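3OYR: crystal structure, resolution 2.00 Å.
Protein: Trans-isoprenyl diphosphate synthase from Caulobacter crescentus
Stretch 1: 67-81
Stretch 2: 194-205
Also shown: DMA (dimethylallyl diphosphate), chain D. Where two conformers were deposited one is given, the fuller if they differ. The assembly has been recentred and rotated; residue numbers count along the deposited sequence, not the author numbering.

Stretch 1, residues 67-81: RLRPLMTVAAARLAG
Stretch 2 194-205: ELFAAASEAGAV

A helix begins at Leu68 and runs through most of the first stretch, with Arg67 at its N-cap position. Residues 194-205 lie within a longer helix. The two run in roughly the same direction, crossing at -35° with axes 7.0 Å apart at closest approach. Together they bury 613 Å². Register is set by Thr73 CA and Gly203 CA, 4.3 Å apart.

Small residues allow this closeness. Gly203 has no side chain; a CB there would lie 2.4 Å from Thr73 O and 3.0 Å from Ala76 CB, both clashes. Gly203 CA instead makes a CA-H...O contact with Thr73 O (3.6 Å). Ala77 CA makes another with Gly203 O (3.5 Å). Ala76 points toward the partner helix, its CB 3.1 Å from Ser200 O. Ala199 points back, its CB 3.5 Å from Arg69 O. Farther along, Ala80 CB reaches Ala204 CB at 4.5 Å.

Thr73 is m (chi1 -58°). This places Thr73 OG1 to donate the one hydrogen bond between the stretches, to Ala199 O (3.1 Å). Ala199 O also accepts a hydrogen bond from Gly203 N within its own helix (3.1 Å). Ser200 has chi1 at 4°, between wells, and its OG donates to Phe196 O at 2.7 Å, satisfying the buried hydroxyl within its own helix.

At the N-terminal end, Phe196 (m, chi2 107°) brings its ring to the first helix, though its CA-to-CB bond points sideways. Arg69 CG lies over one face of the Phe196 ring, 4.1 Å from its centroid. Met72 (m, t, p) approaches the edge, with SD 3.2 Å from Phe196 CD2. Leu68 (m, t) is also at the edge, CB to Phe196 CE2 4.1 Å.

Arg69 is m, t, t with chi4 90°. The extended chain carries Arg69 NH1 to DMA O1A, a nearly linear 2.8 Å hydrogen bond suited to a diphosphate. Phe196 CE1 lies over one face of the guanidinium, 3.5 Å from Arg69 NH2.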

# COMPACT_ATOMS: atom_id res chain seq x y z
N ARG B 67 -11.16 -16.43 1.50
CA ARG B 67 -11.63 -15.66 0.35
C ARG B 67 -12.99 -15.02 0.57
O ARG B 67 -13.73 -14.78 -0.39
CB ARG B 67 -11.62 -16.51 -0.93
CG ARG B 67 -10.23 -17.09 -1.23
CD ARG B 67 -9.29 -16.00 -1.76
NE ARG B 67 -8.08 -16.58 -2.32
CZ ARG B 67 -7.01 -16.91 -1.59
NH1 ARG B 67 -6.99 -16.68 -0.29
NH2 ARG B 67 -5.97 -17.47 -2.19
N LEU B 68 -13.31 -14.70 1.83
CA LEU B 68 -14.62 -14.13 2.18
C LEU B 68 -14.85 -12.79 1.53
O LEU B 68 -15.96 -12.48 1.07
CB LEU B 68 -14.80 -14.00 3.71
CG LEU B 68 -14.73 -15.29 4.53
CD1 LEU B 68 -15.13 -15.03 5.97
CD2 LEU B 68 -15.60 -16.40 3.94
N ARG B 69 -13.78 -12.00 1.45
CA ARG B 69 -13.90 -10.69 0.85
C ARG B 69 -14.27 -10.69 -0.64
O ARG B 69 -15.29 -10.07 -0.98
CB ARG B 69 -12.72 -9.80 1.20
CG ARG B 69 -12.72 -9.38 2.65
CD ARG B 69 -11.30 -9.14 3.05
NE ARG B 69 -11.12 -8.99 4.49
CZ ARG B 69 -10.88 -10.00 5.32
NH1 ARG B 69 -10.81 -11.25 4.86
NH2 ARG B 69 -10.72 -9.74 6.60
N PRO B 70 -13.50 -11.43 -1.51
CA PRO B 70 -13.98 -11.54 -2.91
C PRO B 70 -15.33 -12.24 -3.06
O PRO B 70 -16.10 -11.88 -3.96
CB PRO B 70 -12.88 -12.35 -3.64
CG PRO B 70 -12.00 -12.93 -2.56
CD PRO B 70 -12.14 -11.99 -1.37
N LEU B 71 -15.60 -13.25 -2.21
CA LEU B 71 -16.89 -13.92 -2.16
C LEU B 71 -18.03 -12.93 -1.93
O LEU B 71 -19.09 -13.03 -2.56
CB LEU B 71 -16.94 -15.00 -1.06
CG LEU B 71 -16.27 -16.34 -1.40
CD1 LEU B 71 -16.26 -17.29 -0.19
CD2 LEU B 71 -16.92 -16.97 -2.59
N MET B 72 -17.81 -11.99 -1.02
CA MET B 72 -18.83 -10.99 -0.73
C MET B 72 -19.05 -10.03 -1.90
O MET B 72 -20.18 -9.68 -2.19
CB MET B 72 -18.55 -10.26 0.58
CG MET B 72 -18.99 -11.10 1.76
SD MET B 72 -18.23 -10.60 3.31
CE MET B 72 -18.90 -8.92 3.39
N THR B 73 -17.97 -9.65 -2.59
CA THR B 73 -18.09 -8.87 -3.81
C THR B 73 -18.93 -9.64 -4.82
O THR B 73 -19.87 -9.09 -5.41
CB THR B 73 -16.71 -8.55 -4.44
OG1 THR B 73 -15.91 -7.85 -3.49
CG2 THR B 73 -16.86 -7.71 -5.73
N VAL B 74 -18.60 -10.92 -5.02
CA VAL B 74 -19.36 -11.79 -5.93
C VAL B 74 -20.84 -11.88 -5.50
O VAL B 74 -21.75 -11.58 -6.29
CB VAL B 74 -18.72 -13.20 -6.08
CG1 VAL B 74 -19.71 -14.15 -6.75
CG2 VAL B 74 -17.42 -13.10 -6.88
N ALA B 75 -21.07 -12.25 -4.25
CA ALA B 75 -22.45 -12.31 -3.70
C ALA B 75 -23.25 -11.01 -3.87
O ALA B 75 -24.44 -11.05 -4.27
CB ALA B 75 -22.43 -12.74 -2.23
N ALA B 76 -22.61 -9.87 -3.60
CA ALA B 76 -23.28 -8.58 -3.69
C ALA B 76 -23.64 -8.25 -5.11
O ALA B 76 -24.72 -7.71 -5.36
CB ALA B 76 -22.41 -7.48 -3.11
N ALA B 77 -22.74 -8.57 -6.04
CA ALA B 77 -23.00 -8.29 -7.46
C ALA B 77 -24.17 -9.11 -8.02
O ALA B 77 -25.05 -8.58 -8.74
CB ALA B 77 -21.73 -8.51 -8.29
N ARG B 78 -24.20 -10.40 -7.69
CA ARG B 78 -25.29 -11.29 -8.11
C ARG B 78 -26.62 -11.00 -7.42
O ARG B 78 -27.67 -11.07 -8.05
CB ARG B 78 -24.90 -12.76 -7.90
CG ARG B 78 -23.71 -13.25 -8.76
CD ARG B 78 -24.03 -13.14 -10.24
NE ARG B 78 -22.93 -13.54 -11.12
CZ ARG B 78 -22.89 -13.28 -12.43
NH1 ARG B 78 -23.88 -12.62 -13.01
NH2 ARG B 78 -21.86 -13.67 -13.17
N LEU B 79 -26.57 -10.66 -6.13
CA LEU B 79 -27.78 -10.25 -5.39
C LEU B 79 -28.35 -8.97 -5.98
O LEU B 79 -29.56 -8.87 -6.20
CB LEU B 79 -27.52 -10.10 -3.88
CG LEU B 79 -28.72 -9.94 -2.91
CD1 LEU B 79 -29.79 -11.02 -3.11
CD2 LEU B 79 -28.26 -9.93 -1.45
N ALA B 80 -27.48 -8.02 -6.30
CA ALA B 80 -27.91 -6.79 -6.98
C ALA B 80 -28.28 -6.99 -8.46
O ALA B 80 -28.79 -6.08 -9.10
CB ALA B 80 -26.87 -5.68 -6.82
N GLY B 81 -28.06 -8.19 -8.99
CA GLY B 81 -28.47 -8.53 -10.35
C GLY B 81 -27.57 -7.95 -11.43
O GLY B 81 -28.05 -7.24 -12.31
N GLU B 194 -14.47 -2.11 7.46
CA GLU B 194 -14.57 -1.27 6.28
C GLU B 194 -14.28 -1.98 4.94
O GLU B 194 -14.96 -1.72 3.95
CB GLU B 194 -13.64 -0.06 6.41
CG GLU B 194 -14.19 1.16 5.72
CD GLU B 194 -15.32 1.78 6.51
OE1 GLU B 194 -15.17 2.09 7.71
OE2 GLU B 194 -16.39 1.94 5.92
N LEU B 195 -13.29 -2.86 4.92
CA LEU B 195 -12.96 -3.66 3.72
C LEU B 195 -14.13 -4.63 3.34
O LEU B 195 -14.49 -4.78 2.14
CB LEU B 195 -11.63 -4.41 3.91
CG LEU B 195 -11.07 -5.03 2.63
CD1 LEU B 195 -11.08 -4.03 1.47
CD2 LEU B 195 -9.69 -5.54 2.88
N PHE B 196 -14.77 -5.21 4.36
CA PHE B 196 -15.99 -6.00 4.17
C PHE B 196 -17.12 -5.16 3.62
O PHE B 196 -17.78 -5.58 2.67
CB PHE B 196 -16.45 -6.69 5.45
CG PHE B 196 -15.69 -7.96 5.77
CD1 PHE B 196 -14.77 -7.99 6.80
CD2 PHE B 196 -15.92 -9.13 5.04
CE1 PHE B 196 -14.09 -9.18 7.09
CE2 PHE B 196 -15.25 -10.30 5.32
CZ PHE B 196 -14.34 -10.34 6.35
N ALA B 197 -17.36 -3.98 4.23
CA ALA B 197 -18.36 -3.05 3.71
C ALA B 197 -18.07 -2.66 2.26
O ALA B 197 -18.98 -2.64 1.43
CB ALA B 197 -18.43 -1.81 4.58
N ALA B 198 -16.82 -2.27 1.97
CA ALA B 198 -16.34 -1.91 0.63
C ALA B 198 -16.49 -3.02 -0.40
O ALA B 198 -16.96 -2.77 -1.53
CB ALA B 198 -14.88 -1.46 0.67
N ALA B 199 -16.11 -4.24 -0.01
CA ALA B 199 -16.27 -5.42 -0.88
C ALA B 199 -17.71 -5.60 -1.33
O ALA B 199 -17.95 -5.75 -2.53
CB ALA B 199 -15.76 -6.69 -0.21
N SER B 200 -18.66 -5.54 -0.39
CA SER B 200 -20.06 -5.66 -0.76
C SER B 200 -20.54 -4.47 -1.53
O SER B 200 -21.24 -4.62 -2.52
CB SER B 200 -21.01 -5.90 0.42
OG SER B 200 -20.30 -5.85 1.63
N GLU B 201 -20.21 -3.27 -1.05
CA GLU B 201 -20.70 -2.07 -1.72
C GLU B 201 -20.11 -1.97 -3.14
O GLU B 201 -20.84 -1.64 -4.08
CB GLU B 201 -20.44 -0.79 -0.90
CG GLU B 201 -21.20 0.42 -1.46
CD GLU B 201 -20.78 1.75 -0.87
OE1 GLU B 201 -19.82 1.79 -0.07
OE2 GLU B 201 -21.42 2.76 -1.20
N ALA B 202 -18.82 -2.28 -3.32
CA ALA B 202 -18.25 -2.25 -4.67
C ALA B 202 -18.93 -3.29 -5.59
O ALA B 202 -19.22 -2.99 -6.76
CB ALA B 202 -16.72 -2.43 -4.66
N GLY B 203 -19.19 -4.48 -5.05
CA GLY B 203 -19.94 -5.52 -5.78
C GLY B 203 -21.27 -4.99 -6.27
O GLY B 203 -21.61 -5.13 -7.44
N ALA B 204 -22.01 -4.33 -5.37
CA ALA B 204 -23.31 -3.77 -5.68
C ALA B 204 -23.27 -2.66 -6.73
O ALA B 204 -24.12 -2.65 -7.64
CB ALA B 204 -23.99 -3.26 -4.41
N VAL B 205 -22.32 -1.73 -6.61
CA VAL B 205 -22.25 -0.64 -7.60
C VAL B 205 -21.86 -1.11 -9.00
O VAL B 205 -22.32 -0.50 -9.99
CB VAL B 205 -21.40 0.59 -7.15
CG1 VAL B 205 -21.97 1.21 -5.87
CG2 VAL B 205 -19.93 0.24 -6.99
C1 DMA D . -7.30 -11.98 8.67
O1 DMA D . -8.39 -12.21 7.77
C2 DMA D . -7.55 -10.52 8.80
C3 DMA D . -8.29 -10.01 9.79
C4 DMA D . -8.82 -10.84 10.93
C5 DMA D . -8.56 -8.54 9.75
PA DMA D . -9.11 -13.62 7.48
O1A DMA D . -10.26 -13.45 6.51
O2A DMA D . -9.45 -14.26 8.80
O3A DMA D . -7.83 -14.35 6.79
PB DMA D . -7.77 -15.36 5.53
O1B DMA D . -7.84 -14.49 4.29
O2B DMA D . -6.39 -15.90 5.81
O3B DMA D . -8.90 -16.35 5.63